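PDB 2B1E: exocyst complex component EXO70 from Saccharomyces cerevisiae, which acts in the secretory pathway as a subunit of the exocyst, which tethers secretory vesicles to sites of exocytosis, and plays a role in assembling that complex. Local coordinates for residues P99-I104 and M155-P160; E185-F190 and N254-S259; E488-F493 and P528-F533. One frame throughout, in Å; residues are numbered along the deposited sequence.

Contact 1. Residues P99-I104 and M155-P160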
ATOM      1  N   PRO A  99       8.966  33.314   9.160  1.00 27.16           N
ATOM      2  CA  PRO A  99       9.109  31.950   8.653  1.00 27.12           C
ATOM      3  C   PRO A  99       9.779  31.097   9.724  1.00 26.65           C
ATOM      4  O   PRO A  99      10.637  31.576  10.468  1.00 25.45           O
ATOM      5  CB  PRO A  99       9.990  32.131   7.421  1.00 27.83           C
ATOM      6  CG  PRO A  99       9.607  33.499   6.935  1.00 28.03           C
ATOM      7  CD  PRO A  99       9.552  34.288   8.220  1.00 28.17           C
ATOM      8  N   PHE A 100       9.390  29.834   9.809  1.00 25.73           N
ATOM      9  CA  PHE A 100       9.964  28.957  10.813  1.00 26.02           C
ATOM     10  C   PHE A 100       9.979  27.533  10.301  1.00 25.82           C
ATOM     11  O   PHE A 100       9.218  27.187   9.405  1.00 24.14           O
ATOM     12  CB  PHE A 100       9.144  29.042  12.103  1.00 24.81           C
ATOM     13  CG  PHE A 100       7.760  28.477  11.976  1.00 26.73           C
ATOM     14  CD1 PHE A 100       7.547  27.097  12.026  1.00 25.76           C
ATOM     15  CD2 PHE A 100       6.673  29.315  11.774  1.00 25.81           C
ATOM     16  CE1 PHE A 100       6.275  26.566  11.873  1.00 25.83           C
ATOM     17  CE2 PHE A 100       5.391  28.792  11.620  1.00 26.99           C
ATOM     18  CZ  PHE A 100       5.191  27.417  11.670  1.00 26.96           C
ATOM     19  N   ASP A 101      10.855  26.713  10.873  1.00 25.96           N
ATOM     20  CA  ASP A 101      10.950  25.316  10.480  1.00 25.53           C
ATOM     21  C   ASP A 101       9.851  24.562  11.224  1.00 22.85           C
ATOM     22  O   ASP A 101       9.896  24.426  12.445  1.00 23.27           O
ATOM     23  CB  ASP A 101      12.323  24.750  10.851  1.00 27.58           C
ATOM     24  CG  ASP A 101      12.503  23.325  10.380  1.00 30.44           C
ATOM     25  OD1 ASP A 101      11.588  22.509  10.611  1.00 31.73           O
ATOM     26  OD2 ASP A 101      13.554  23.016   9.782  1.00 33.02           O
ATOM     27  N   PRO A 102       8.841  24.068  10.492  1.00 24.06           N
ATOM     28  CA  PRO A 102       7.712  23.326  11.071  1.00 24.76           C
ATOM     29  C   PRO A 102       8.144  22.070  11.832  1.00 25.98           C
ATOM     30  O   PRO A 102       7.536  21.703  12.837  1.00 25.75           O
ATOM     31  CB  PRO A 102       6.861  22.977   9.849  1.00 24.58           C
ATOM     32  CG  PRO A 102       7.238  24.033   8.837  1.00 24.78           C
ATOM     33  CD  PRO A 102       8.723  24.132   9.026  1.00 22.98           C
ATOM     34  N   GLN A 103       9.194  21.419  11.340  1.00 27.59           N
ATOM     35  CA  GLN A 103       9.712  20.196  11.953  1.00 28.92           C
ATOM     36  C   GLN A 103       9.950  20.348  13.449  1.00 29.76           C
ATOM     37  O   GLN A 103       9.830  19.381  14.199  1.00 30.58           O
ATOM     38  CB  GLN A 103      11.011  19.769  11.267  1.00 28.37           C
ATOM     39  CG  GLN A 103      11.548  18.433  11.743  1.00 28.95           C
ATOM     40  CD  GLN A 103      10.507  17.331  11.657  1.00 28.63           C
ATOM     41  OE1 GLN A 103       9.880  16.972  12.654  1.00 30.48           O
ATOM     42  NE2 GLN A 103      10.310  16.800  10.461  1.00 29.48           N
ATOM     43  N   ILE A 104      10.296  21.557  13.884  1.00 30.61           N
ATOM     44  CA  ILE A 104      10.530  21.811  15.302  1.00 31.20           C
ATOM     45  C   ILE A 104       9.206  21.701  16.054  1.00 32.20           C
ATOM     46  O   ILE A 104       9.094  20.958  17.031  1.00 32.09           O
ATOM     47  CB  ILE A 104      11.128  23.220  15.532  1.00 32.37           C
ATOM     48  CG1 ILE A 104      12.546  23.277  14.955  1.00 31.66           C
ATOM     49  CG2 ILE A 104      11.110  23.562  17.023  1.00 32.67           C
ATOM     50  CD1 ILE A 104      13.162  24.654  14.959  1.00 33.29           C
ATOM     51  N   MET A 155       7.632  25.884   4.560  1.00 25.58           N
ATOM     52  CA  MET A 155       7.721  24.588   3.907  1.00 26.98           C
ATOM     53  C   MET A 155       9.092  24.395   3.264  1.00 29.14           C
ATOM     54  O   MET A 155       9.496  23.267   2.962  1.00 28.95           O
ATOM     55  CB  MET A 155       6.623  24.455   2.849  1.00 25.73           C
ATOM     56  CG  MET A 155       5.200  24.503   3.409  1.00 22.31           C
ATOM     57  SD  MET A 155       4.817  23.174   4.573  1.00 22.05           S
ATOM     58  CE  MET A 155       4.960  21.763   3.495  1.00 22.71           C
ATOM     59  N   ALA A 156       9.802  25.499   3.051  1.00 30.19           N
ATOM     60  CA  ALA A 156      11.128  25.448   2.448  1.00 31.37           C
ATOM     61  C   ALA A 156      12.094  24.670   3.338  1.00 33.08           C
ATOM     62  O   ALA A 156      13.047  24.068   2.851  1.00 33.31           O
ATOM     63  CB  ALA A 156      11.649  26.862   2.221  1.00 32.80           C
ATOM     64  N   PHE A 157      11.841  24.690   4.643  1.00 34.21           N
ATOM     65  CA  PHE A 157      12.681  23.991   5.610  1.00 36.27           C
ATOM     66  C   PHE A 157      12.554  22.470   5.503  1.00 38.14           C
ATOM     67  O   PHE A 157      13.464  21.737   5.896  1.00 38.50           O
ATOM     68  CB  PHE A 157      12.314  24.429   7.032  1.00 35.05           C
ATOM     69  CG  PHE A 157      12.824  25.791   7.399  1.00 35.06           C
ATOM     70  CD1 PHE A 157      14.167  25.983   7.703  1.00 36.01           C
ATOM     71  CD2 PHE A 157      11.966  26.885   7.436  1.00 34.81           C
ATOM     72  CE1 PHE A 157      14.647  27.248   8.038  1.00 36.80           C
ATOM     73  CE2 PHE A 157      12.437  28.153   7.770  1.00 33.51           C
ATOM     74  CZ  PHE A 157      13.778  28.335   8.071  1.00 36.29           C
ATOM     75  N   LEU A 158      11.431  22.004   4.963  1.00 39.93           N
ATOM     76  CA  LEU A 158      11.176  20.572   4.822  1.00 41.07           C
ATOM     77  C   LEU A 158      11.415  20.061   3.402  1.00 43.13           C
ATOM     78  O   LEU A 158      11.657  18.873   3.196  1.00 41.81           O
ATOM     79  CB  LEU A 158       9.737  20.265   5.233  1.00 40.24           C
ATOM     80  CG  LEU A 158       9.298  20.769   6.607  1.00 40.18           C
ATOM     81  CD1 LEU A 158       7.847  20.397   6.832  1.00 40.46           C
ATOM     82  CD2 LEU A 158      10.175  20.169   7.693  1.00 39.80           C
ATOM     83  N   GLU A 159      11.332  20.965   2.431  1.00 45.05           N
ATOM     84  CA  GLU A 159      11.539  20.632   1.023  1.00 47.47           C
ATOM     85  C   GLU A 159      12.776  19.766   0.793  1.00 48.78           C
ATOM     86  O   GLU A 159      12.717  18.771   0.069  1.00 49.36           O
ATOM     87  CB  GLU A 159      11.651  21.921   0.202  1.00 48.39           C
ATOM     88  CG  GLU A 159      12.133  21.744  -1.228  1.00 49.57           C
ATOM     89  CD  GLU A 159      11.199  20.899  -2.063  1.00 50.83           C
ATOM     90  OE1 GLU A 159       9.972  21.014  -1.877  1.00 52.74           O
ATOM     91  OE2 GLU A 159      11.690  20.133  -2.918  1.00 51.57           O
ATOM     92  N   PRO A 160      13.917  20.138   1.401  1.00 49.44           N
ATOM     93  CA  PRO A 160      15.164  19.381   1.248  1.00 50.53           C
ATOM     94  C   PRO A 160      15.027  17.896   1.581  1.00 51.09           C
ATOM     95  O   PRO A 160      15.218  17.033   0.723  1.00 51.57           O
ATOM     96  CB  PRO A 160      16.113  20.090   2.213  1.00 50.15           C
ATOM     97  CG  PRO A 160      15.638  21.498   2.161  1.00 49.92           C
ATOM     98  CD  PRO A 160      14.141  21.334   2.233  1.00 49.65           C
TER
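Asp101 and Phe157 meet where the start of one helix lies against the loop that follows another. Asp101 is the N-cap of helix 102-108, and Phe157 sits just past the end of helix 136-155, in the all-helical rod of Exo70. Followed outward, Phe157 has its CB 3.3 Å from Asp101 OD2 and also touching CD of Pro102, the two side chains crossing at about a right angle. CG comes next, under Asp101 CB at 3.6 Å. This CB stands over one face of the ring, displaced toward the rim, in a CH-pi contact 4.0 Å from the Phe157 ring centroid. Further out the two sides of the ring differ: CD1 stays near Asp101 OD2, whereas CD2 lies 3.4 Å from Phe100 O and CE2 passes the Phe100 carbonyl carbon. Asp101 has CG anti to its backbone N (chi1 -176°), which sets that CG 3.5 Å from Phe157 CB; the carboxylate and ring planes are 37° apart. The capping bond from Gln103 N to Asp101 OD1 is weak and, because OD1 is less surely placed, doubtful in detail. Leu158 extends the apolar contact to the first residues of the helix, with CD1 against Pro102. Ala186 of helix 180-201 touches both of these residues, and Gln103 NE2 is hydrogen-bonded to Ser182 OG. The other Leu158 methyl, CD2, rests 3.7 Å from Gln103 CB.

Contact 2. Residues E185-F190 and N254-S259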
ATOM      1  N   GLU A 185       2.698  16.277   7.082  1.00 25.10           N
ATOM      2  CA  GLU A 185       2.126  16.688   8.355  1.00 25.78           C
ATOM      3  C   GLU A 185       2.148  18.208   8.479  1.00 24.16           C
ATOM      4  O   GLU A 185       1.189  18.813   8.965  1.00 23.31           O
ATOM      5  CB  GLU A 185       2.900  16.064   9.519  1.00 25.92           C
ATOM      6  CG  GLU A 185       2.182  16.167  10.850  1.00 31.68           C
ATOM      7  CD  GLU A 185       3.046  15.736  12.024  1.00 33.35           C
ATOM      8  OE1 GLU A 185       3.741  14.704  11.911  1.00 36.89           O
ATOM      9  OE2 GLU A 185       3.022  16.427  13.063  1.00 36.07           O
ATOM     10  N   ALA A 186       3.241  18.823   8.035  1.00 22.61           N
ATOM     11  CA  ALA A 186       3.370  20.274   8.098  1.00 21.21           C
ATOM     12  C   ALA A 186       2.296  20.912   7.224  1.00 20.65           C
ATOM     13  O   ALA A 186       1.586  21.824   7.652  1.00 22.42           O
ATOM     14  CB  ALA A 186       4.755  20.698   7.618  1.00 21.21           C
ATOM     15  N   LEU A 187       2.184  20.418   5.999  1.00 19.25           N
ATOM     16  CA  LEU A 187       1.200  20.909   5.044  1.00 22.09           C
ATOM     17  C   LEU A 187      -0.233  20.804   5.576  1.00 22.75           C
ATOM     18  O   LEU A 187      -1.067  21.675   5.325  1.00 23.38           O
ATOM     19  CB  LEU A 187       1.320  20.131   3.734  1.00 19.86           C
ATOM     20  CG  LEU A 187       0.291  20.499   2.665  1.00 21.15           C
ATOM     21  CD1 LEU A 187       0.331  22.009   2.407  1.00 20.58           C
ATOM     22  CD2 LEU A 187       0.579  19.717   1.392  1.00 20.97           C
ATOM     23  N   LEU A 188      -0.516  19.740   6.316  1.00 22.62           N
ATOM     24  CA  LEU A 188      -1.848  19.544   6.866  1.00 22.32           C
ATOM     25  C   LEU A 188      -2.154  20.597   7.931  1.00 22.79           C
ATOM     26  O   LEU A 188      -3.284  21.073   8.040  1.00 21.34           O
ATOM     27  CB  LEU A 188      -1.968  18.128   7.442  1.00 22.70           C
ATOM     28  CG  LEU A 188      -1.838  17.031   6.380  1.00 23.23           C
ATOM     29  CD1 LEU A 188      -1.758  15.655   7.036  1.00 23.36           C
ATOM     30  CD2 LEU A 188      -3.013  17.111   5.435  1.00 22.79           C
ATOM     31  N   GLY A 189      -1.139  20.959   8.710  1.00 22.60           N
ATOM     32  CA  GLY A 189      -1.311  21.974   9.735  1.00 22.22           C
ATOM     33  C   GLY A 189      -1.538  23.341   9.101  1.00 21.85           C
ATOM     34  O   GLY A 189      -2.361  24.123   9.572  1.00 23.18           O
ATOM     35  N   PHE A 190      -0.808  23.639   8.029  1.00 22.62           N
ATOM     36  CA  PHE A 190      -0.983  24.915   7.348  1.00 21.72           C
ATOM     37  C   PHE A 190      -2.343  25.006   6.655  1.00 21.36           C
ATOM     38  O   PHE A 190      -2.971  26.065   6.644  1.00 19.93           O
ATOM     39  CB  PHE A 190       0.142  25.149   6.337  1.00 21.99           C
ATOM     40  CG  PHE A 190       1.417  25.647   6.960  1.00 23.14           C
ATOM     41  CD1 PHE A 190       1.435  26.846   7.669  1.00 22.07           C
ATOM     42  CD2 PHE A 190       2.599  24.916   6.851  1.00 23.69           C
ATOM     43  CE1 PHE A 190       2.607  27.314   8.262  1.00 23.25           C
ATOM     44  CE2 PHE A 190       3.784  25.376   7.443  1.00 25.21           C
ATOM     45  CZ  PHE A 190       3.785  26.577   8.149  1.00 24.48           C
ATOM     46  N   ASN A 254      -3.708  10.826   0.318  1.00 27.66           N
ATOM     47  CA  ASN A 254      -5.031  10.620   0.901  1.00 27.72           C
ATOM     48  C   ASN A 254      -5.278  11.658   1.993  1.00 27.21           C
ATOM     49  O   ASN A 254      -6.334  12.287   2.032  1.00 27.24           O
ATOM     50  CB  ASN A 254      -5.161   9.214   1.497  1.00 28.18           C
ATOM     51  CG  ASN A 254      -5.341   8.143   0.437  1.00 28.70           C
ATOM     52  OD1 ASN A 254      -5.351   8.430  -0.762  1.00 30.25           O
ATOM     53  ND2 ASN A 254      -5.488   6.900   0.878  1.00 28.01           N
ATOM     54  N   ASP A 255      -4.305  11.831   2.882  1.00 26.30           N
ATOM     55  CA  ASP A 255      -4.439  12.805   3.964  1.00 26.81           C
ATOM     56  C   ASP A 255      -4.632  14.228   3.431  1.00 25.92           C
ATOM     57  O   ASP A 255      -5.424  15.000   3.972  1.00 24.95           O
ATOM     58  CB  ASP A 255      -3.215  12.765   4.884  1.00 28.63           C
ATOM     59  CG  ASP A 255      -3.182  11.522   5.764  1.00 32.87           C
ATOM     60  OD1 ASP A 255      -4.227  10.842   5.870  1.00 34.28           O
ATOM     61  OD2 ASP A 255      -2.117  11.233   6.359  1.00 32.98           O
ATOM     62  N   VAL A 256      -3.909  14.574   2.371  1.00 23.83           N
ATOM     63  CA  VAL A 256      -4.027  15.906   1.799  1.00 25.20           C
ATOM     64  C   VAL A 256      -5.397  16.083   1.161  1.00 25.41           C
ATOM     65  O   VAL A 256      -6.057  17.097   1.374  1.00 22.04           O
ATOM     66  CB  VAL A 256      -2.922  16.175   0.742  1.00 26.65           C
ATOM     67  CG1 VAL A 256      -3.187  17.493   0.025  1.00 29.19           C
ATOM     68  CG2 VAL A 256      -1.564  16.228   1.419  1.00 26.32           C
ATOM     69  N   LYS A 257      -5.835  15.090   0.394  1.00 26.24           N
ATOM     70  CA  LYS A 257      -7.139  15.178  -0.252  1.00 28.83           C
ATOM     71  C   LYS A 257      -8.302  15.296   0.733  1.00 29.49           C
ATOM     72  O   LYS A 257      -9.236  16.064   0.499  1.00 28.38           O
ATOM     73  CB  LYS A 257      -7.372  13.980  -1.179  1.00 28.60           C
ATOM     74  CG  LYS A 257      -6.513  14.005  -2.425  1.00 30.03           C
ATOM     75  CD  LYS A 257      -7.079  13.117  -3.533  1.00 31.28           C
ATOM     76  CE  LYS A 257      -7.160  11.664  -3.114  1.00 33.60           C
ATOM     77  NZ  LYS A 257      -7.591  10.805  -4.254  1.00 33.10           N
ATOM     78  N   LYS A 258      -8.251  14.552   1.832  1.00 30.86           N
ATOM     79  CA  LYS A 258      -9.335  14.616   2.799  1.00 32.57           C
ATOM     80  C   LYS A 258      -9.351  15.954   3.542  1.00 32.72           C
ATOM     81  O   LYS A 258     -10.407  16.416   3.976  1.00 31.60           O
ATOM     82  CB  LYS A 258      -9.249  13.456   3.796  1.00 34.95           C
ATOM     83  CG  LYS A 258      -8.148  13.578   4.829  1.00 38.55           C
ATOM     84  CD  LYS A 258      -8.696  13.397   6.241  1.00 40.37           C
ATOM     85  CE  LYS A 258      -9.326  12.026   6.434  1.00 42.39           C
ATOM     86  NZ  LYS A 258      -9.816  11.838   7.832  1.00 44.24           N
ATOM     87  N   SER A 259      -8.185  16.581   3.678  1.00 32.04           N
ATOM     88  CA  SER A 259      -8.099  17.866   4.369  1.00 31.01           C
ATOM     89  C   SER A 259      -8.639  18.959   3.462  1.00 31.76           C
ATOM     90  O   SER A 259      -9.039  20.030   3.922  1.00 33.55           O
ATOM     91  CB  SER A 259      -6.650  18.186   4.729  1.00 29.40           C
ATOM     92  OG  SER A 259      -5.929  18.593   3.581  1.00 25.11           O
TER
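Parallel packing of two helices, 180-201 and 245-259, brings Leu188 against Asp255 and Ser259 in the family's C-terminal region. The two short segments run only 4° apart, with their axes 10.1 Å from each other. Leu188 is the main bridge. With CG anti to the carbonyl carbon (chi1 -64°), its branch point turns to the opposing helix; both methyls reach Asp255, and CD2 goes on to Ser259. CD1 touches Asp255 CB at 3.9 Å, while CD2 settles against backbone and polar atoms, 3.5 Å from Asp255 O and 3.8 Å from Ser259 OG. Beside it, Leu187 CD2 meets Val256 CG2 at 4.1 Å, the two side chains crossing at about a right angle. Helix 209-233, which links these two along the chain, covers this spot: its Tyr224 touches both Leu187 and Val256. The polar atoms near the leucine methyl find their partners within their own helix. Ser259 OG donates to Val256 O at 2.7 Å, tilted 23° from the carbonyl plane, and Asp255 O accepts from Ser259 N. With those groups engaged along their own helix, the two segments are held to each other by van der Waals contact alone, without a directional polar bond between them.

Contact 3. Residues E488-F493 and P528-F533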
ATOM      1  N   GLU A 488       5.883 -66.386  -7.989  1.00 20.91           N
ATOM      2  CA  GLU A 488       6.141 -65.298  -8.910  1.00 21.13           C
ATOM      3  C   GLU A 488       5.410 -64.039  -8.457  1.00 19.70           C
ATOM      4  O   GLU A 488       5.937 -62.937  -8.597  1.00 19.17           O
ATOM      5  CB  GLU A 488       5.704 -65.672 -10.323  1.00 22.66           C
ATOM      6  CG  GLU A 488       5.942 -64.565 -11.333  1.00 28.56           C
ATOM      7  CD  GLU A 488       7.418 -64.280 -11.559  1.00 33.24           C
ATOM      8  OE1 GLU A 488       7.740 -63.184 -12.074  1.00 35.03           O
ATOM      9  OE2 GLU A 488       8.258 -65.153 -11.236  1.00 34.95           O
ATOM     10  N   LYS A 489       4.201 -64.186  -7.913  1.00 18.52           N
ATOM     11  CA  LYS A 489       3.479 -62.997  -7.464  1.00 17.85           C
ATOM     12  C   LYS A 489       4.222 -62.335  -6.310  1.00 15.54           C
ATOM     13  O   LYS A 489       4.290 -61.108  -6.235  1.00 13.74           O
ATOM     14  CB  LYS A 489       2.050 -63.332  -7.022  1.00 18.60           C
ATOM     15  CG  LYS A 489       1.116 -63.729  -8.157  1.00 19.47           C
ATOM     16  CD  LYS A 489      -0.309 -63.914  -7.649  1.00 18.09           C
ATOM     17  CE  LYS A 489      -1.151 -64.717  -8.639  1.00 21.47           C
ATOM     18  NZ  LYS A 489      -1.202 -64.083  -9.986  1.00 18.70           N
ATOM     19  N   PHE A 490       4.771 -63.143  -5.406  1.00 14.64           N
ATOM     20  CA  PHE A 490       5.508 -62.593  -4.270  1.00 14.88           C
ATOM     21  C   PHE A 490       6.809 -61.971  -4.762  1.00 16.96           C
ATOM     22  O   PHE A 490       7.216 -60.896  -4.313  1.00 15.01           O
ATOM     23  CB  PHE A 490       5.820 -63.690  -3.253  1.00 13.89           C
ATOM     24  CG  PHE A 490       4.691 -63.990  -2.316  1.00 16.09           C
ATOM     25  CD1 PHE A 490       4.541 -63.264  -1.135  1.00 16.78           C
ATOM     26  CD2 PHE A 490       3.777 -64.999  -2.607  1.00 14.88           C
ATOM     27  CE1 PHE A 490       3.485 -63.542  -0.250  1.00 17.65           C
ATOM     28  CE2 PHE A 490       2.727 -65.287  -1.738  1.00 15.19           C
ATOM     29  CZ  PHE A 490       2.577 -64.560  -0.557  1.00 15.73           C
ATOM     30  N   ARG A 491       7.462 -62.664  -5.684  1.00 18.27           N
ATOM     31  CA  ARG A 491       8.717 -62.195  -6.251  1.00 21.15           C
ATOM     32  C   ARG A 491       8.558 -60.790  -6.832  1.00 20.24           C
ATOM     33  O   ARG A 491       9.269 -59.863  -6.438  1.00 21.88           O
ATOM     34  CB  ARG A 491       9.177 -63.189  -7.328  1.00 23.60           C
ATOM     35  CG  ARG A 491      10.498 -62.883  -8.001  1.00 27.61           C
ATOM     36  CD  ARG A 491      10.856 -64.016  -8.976  1.00 30.47           C
ATOM     37  NE  ARG A 491      10.993 -65.297  -8.276  1.00 32.25           N
ATOM     38  CZ  ARG A 491      10.256 -66.380  -8.512  1.00 34.31           C
ATOM     39  NH1 ARG A 491       9.310 -66.366  -9.442  1.00 33.05           N
ATOM     40  NH2 ARG A 491      10.454 -67.478  -7.799  1.00 34.90           N
ATOM     41  N   LYS A 492       7.617 -60.620  -7.753  1.00 20.05           N
ATOM     42  CA  LYS A 492       7.404 -59.307  -8.353  1.00 20.16           C
ATOM     43  C   LYS A 492       7.129 -58.249  -7.285  1.00 18.63           C
ATOM     44  O   LYS A 492       7.620 -57.127  -7.372  1.00 17.14           O
ATOM     45  CB  LYS A 492       6.251 -59.357  -9.359  1.00 22.55           C
ATOM     46  CG  LYS A 492       6.551 -60.211 -10.602  1.00 26.75           C
ATOM     47  CD  LYS A 492       5.307 -60.357 -11.481  1.00 31.78           C
ATOM     48  CE  LYS A 492       5.521 -61.370 -12.609  1.00 33.88           C
ATOM     49  NZ  LYS A 492       4.279 -61.598 -13.416  1.00 36.93           N
ATOM     50  N   PHE A 493       6.338 -58.590  -6.275  1.00 17.11           N
ATOM     51  CA  PHE A 493       6.073 -57.617  -5.228  1.00 16.91           C
ATOM     52  C   PHE A 493       7.379 -57.271  -4.510  1.00 16.11           C
ATOM     53  O   PHE A 493       7.676 -56.101  -4.276  1.00 18.48           O
ATOM     54  CB  PHE A 493       5.074 -58.160  -4.207  1.00 15.45           C
ATOM     55  CG  PHE A 493       4.893 -57.256  -3.015  1.00 18.82           C
ATOM     56  CD1 PHE A 493       4.160 -56.077  -3.121  1.00 16.49           C
ATOM     57  CD2 PHE A 493       5.521 -57.550  -1.803  1.00 16.89           C
ATOM     58  CE1 PHE A 493       4.058 -55.201  -2.037  1.00 17.89           C
ATOM     59  CE2 PHE A 493       5.428 -56.686  -0.722  1.00 15.46           C
ATOM     60  CZ  PHE A 493       4.696 -55.508  -0.837  1.00 15.77           C
ATOM     61  N   PRO A 528      -1.959 -53.159   5.220  1.00 12.31           N
ATOM     62  CA  PRO A 528      -3.223 -53.906   5.197  1.00 13.09           C
ATOM     63  C   PRO A 528      -3.280 -54.863   4.004  1.00 13.67           C
ATOM     64  O   PRO A 528      -3.693 -56.013   4.146  1.00 14.72           O
ATOM     65  CB  PRO A 528      -4.275 -52.796   5.117  1.00 16.10           C
ATOM     66  CG  PRO A 528      -3.637 -51.685   5.924  1.00 15.97           C
ATOM     67  CD  PRO A 528      -2.197 -51.716   5.416  1.00 13.41           C
ATOM     68  N   MET A 529      -2.846 -54.397   2.836  1.00 14.03           N
ATOM     69  CA  MET A 529      -2.868 -55.238   1.646  1.00 14.82           C
ATOM     70  C   MET A 529      -1.922 -56.431   1.723  1.00 14.62           C
ATOM     71  O   MET A 529      -2.297 -57.545   1.363  1.00 12.66           O
ATOM     72  CB  MET A 529      -2.535 -54.429   0.388  1.00 17.46           C
ATOM     73  CG  MET A 529      -2.727 -55.243  -0.883  1.00 20.74           C
ATOM     74  SD  MET A 529      -2.451 -54.318  -2.386  1.00 28.28           S
ATOM     75  CE  MET A 529      -3.956 -53.226  -2.364  1.00 23.50           C
ATOM     76  N   TYR A 530      -0.691 -56.208   2.172  1.00 11.84           N
ATOM     77  CA  TYR A 530       0.250 -57.316   2.255  1.00 13.07           C
ATOM     78  C   TYR A 530      -0.203 -58.404   3.225  1.00 12.76           C
ATOM     79  O   TYR A 530      -0.004 -59.593   2.961  1.00 12.20           O
ATOM     80  CB  TYR A 530       1.657 -56.834   2.642  1.00 12.01           C
ATOM     81  CG  TYR A 530       2.683 -57.928   2.459  1.00 10.33           C
ATOM     82  CD1 TYR A 530       3.050 -58.356   1.181  1.00 12.26           C
ATOM     83  CD2 TYR A 530       3.213 -58.603   3.559  1.00 10.10           C
ATOM     84  CE1 TYR A 530       3.912 -59.437   1.000  1.00 10.28           C
ATOM     85  CE2 TYR A 530       4.074 -59.687   3.394  1.00  9.27           C
ATOM     86  CZ  TYR A 530       4.413 -60.100   2.110  1.00 11.29           C
ATOM     87  OH  TYR A 530       5.209 -61.201   1.935  1.00  6.99           O
ATOM     88  N   GLU A 531      -0.794 -58.012   4.352  1.00 12.66           N
ATOM     89  CA  GLU A 531      -1.268 -58.998   5.308  1.00 13.71           C
ATOM     90  C   GLU A 531      -2.338 -59.882   4.671  1.00 12.57           C
ATOM     91  O   GLU A 531      -2.356 -61.093   4.882  1.00 12.49           O
ATOM     92  CB  GLU A 531      -1.827 -58.313   6.561  1.00 19.63           C
ATOM     93  CG  GLU A 531      -0.768 -57.512   7.305  1.00 24.26           C
ATOM     94  CD  GLU A 531      -1.224 -57.026   8.659  1.00 29.85           C
ATOM     95  OE1 GLU A 531      -2.238 -56.290   8.724  1.00 31.78           O
ATOM     96  OE2 GLU A 531      -0.555 -57.374   9.659  1.00 31.66           O
ATOM     97  N   ARG A 532      -3.225 -59.275   3.890  1.00 11.43           N
ATOM     98  CA  ARG A 532      -4.293 -60.015   3.217  1.00 12.47           C
ATOM     99  C   ARG A 532      -3.728 -60.927   2.128  1.00 12.40           C
ATOM    100  O   ARG A 532      -4.161 -62.069   1.966  1.00 13.03           O
ATOM    101  CB  ARG A 532      -5.298 -59.032   2.608  1.00 13.59           C
ATOM    102  CG  ARG A 532      -6.114 -58.286   3.653  1.00 15.89           C
ATOM    103  CD  ARG A 532      -6.764 -57.032   3.103  1.00 14.92           C
ATOM    104  NE  ARG A 532      -7.459 -56.337   4.181  1.00 12.92           N
ATOM    105  CZ  ARG A 532      -7.622 -55.023   4.251  1.00 10.74           C
ATOM    106  NH1 ARG A 532      -7.145 -54.235   3.299  1.00 15.20           N
ATOM    107  NH2 ARG A 532      -8.242 -54.495   5.294  1.00 17.59           N
ATOM    108  N   PHE A 533      -2.765 -60.408   1.378  1.00 11.56           N
ATOM    109  CA  PHE A 533      -2.114 -61.156   0.302  1.00 11.67           C
ATOM    110  C   PHE A 533      -1.347 -62.352   0.878  1.00 13.11           C
ATOM    111  O   PHE A 533      -1.460 -63.486   0.388  1.00 12.74           O
ATOM    112  CB  PHE A 533      -1.158 -60.206  -0.442  1.00 13.14           C
ATOM    113  CG  PHE A 533      -0.268 -60.879  -1.446  1.00 12.80           C
ATOM    114  CD1 PHE A 533      -0.803 -61.604  -2.503  1.00 17.08           C
ATOM    115  CD2 PHE A 533       1.118 -60.739  -1.362  1.00 16.67           C
ATOM    116  CE1 PHE A 533       0.027 -62.180  -3.470  1.00 14.13           C
ATOM    117  CE2 PHE A 533       1.951 -61.309  -2.319  1.00 15.21           C
ATOM    118  CZ  PHE A 533       1.405 -62.030  -3.373  1.00 16.50           C
TER
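Phe490 and Phe533 pack ring against ring between two nearly antiparallel helices, 483-504 and 512-537, in a helical bundle far along the Exo70 rod. The short segments cross at -159° with axes 12.8 Å apart, a wide spacing filled by four aromatic side chains. Phe533 has CG anti to its backbone N, which puts CG on the side of helix 483-504; its CE2 stands over one face of Phe490, off-centre toward the rim and 3.4 Å from Phe490 CE1. The pair is oblique, ring planes 32° and centroids 4.3 Å apart. Tyr530 comes to Phe490 from another side, its OH in the plane of the ring at the edge, 3.6 Å from CE1. The tyrosine ring itself meets Phe493, planes near parallel at 20° but slid apart with slight overlap, and Phe493 CE2 lies 3.5 Å from Tyr530 CD1. An alanine in place of Phe490 would probably open a gap beside Phe533, leaving that ring without the face it packs on, and would take away the ring edge that Tyr530 OH approaches. Further out, the Tyr530 hydroxyl is hydrogen-bonded to Tyr550 O, which pins its tip. Leu467 of helix 440-473 touches Phe493 and Phe533, and Leu555 of helix 552-563 touches Phe493 and Tyr530. Lys489 sends NZ to Ser470 O, while its CB rests at the edge of the Phe533 ring, near its plane, 3.9 Å from CZ.

Overall arrangement
The three contacts come in sequence along the chain, with no overlap between them. Contacts 1 and 2 are neighbours, their centres 15 Å apart, and helix 180-201 joins them: Ala186 and Phe190 pack on Pro102, Met155 and Leu158 of contact 1, while Leu187 and Leu188 look to helix 245-259. Contact 3 joins helices 483-504 and 512-537 and shares no helix with the other two. Its centre lies about 85 Å from that of contact 1 and 78 Å from that of contact 2, on the opposite side of the chain's centre from contact 1. Contacts 2 and 3 nevertheless both belong to the Exo70 C-terminal region. Such spacing is consistent with a long helical rod in which neighbouring helices pack locally.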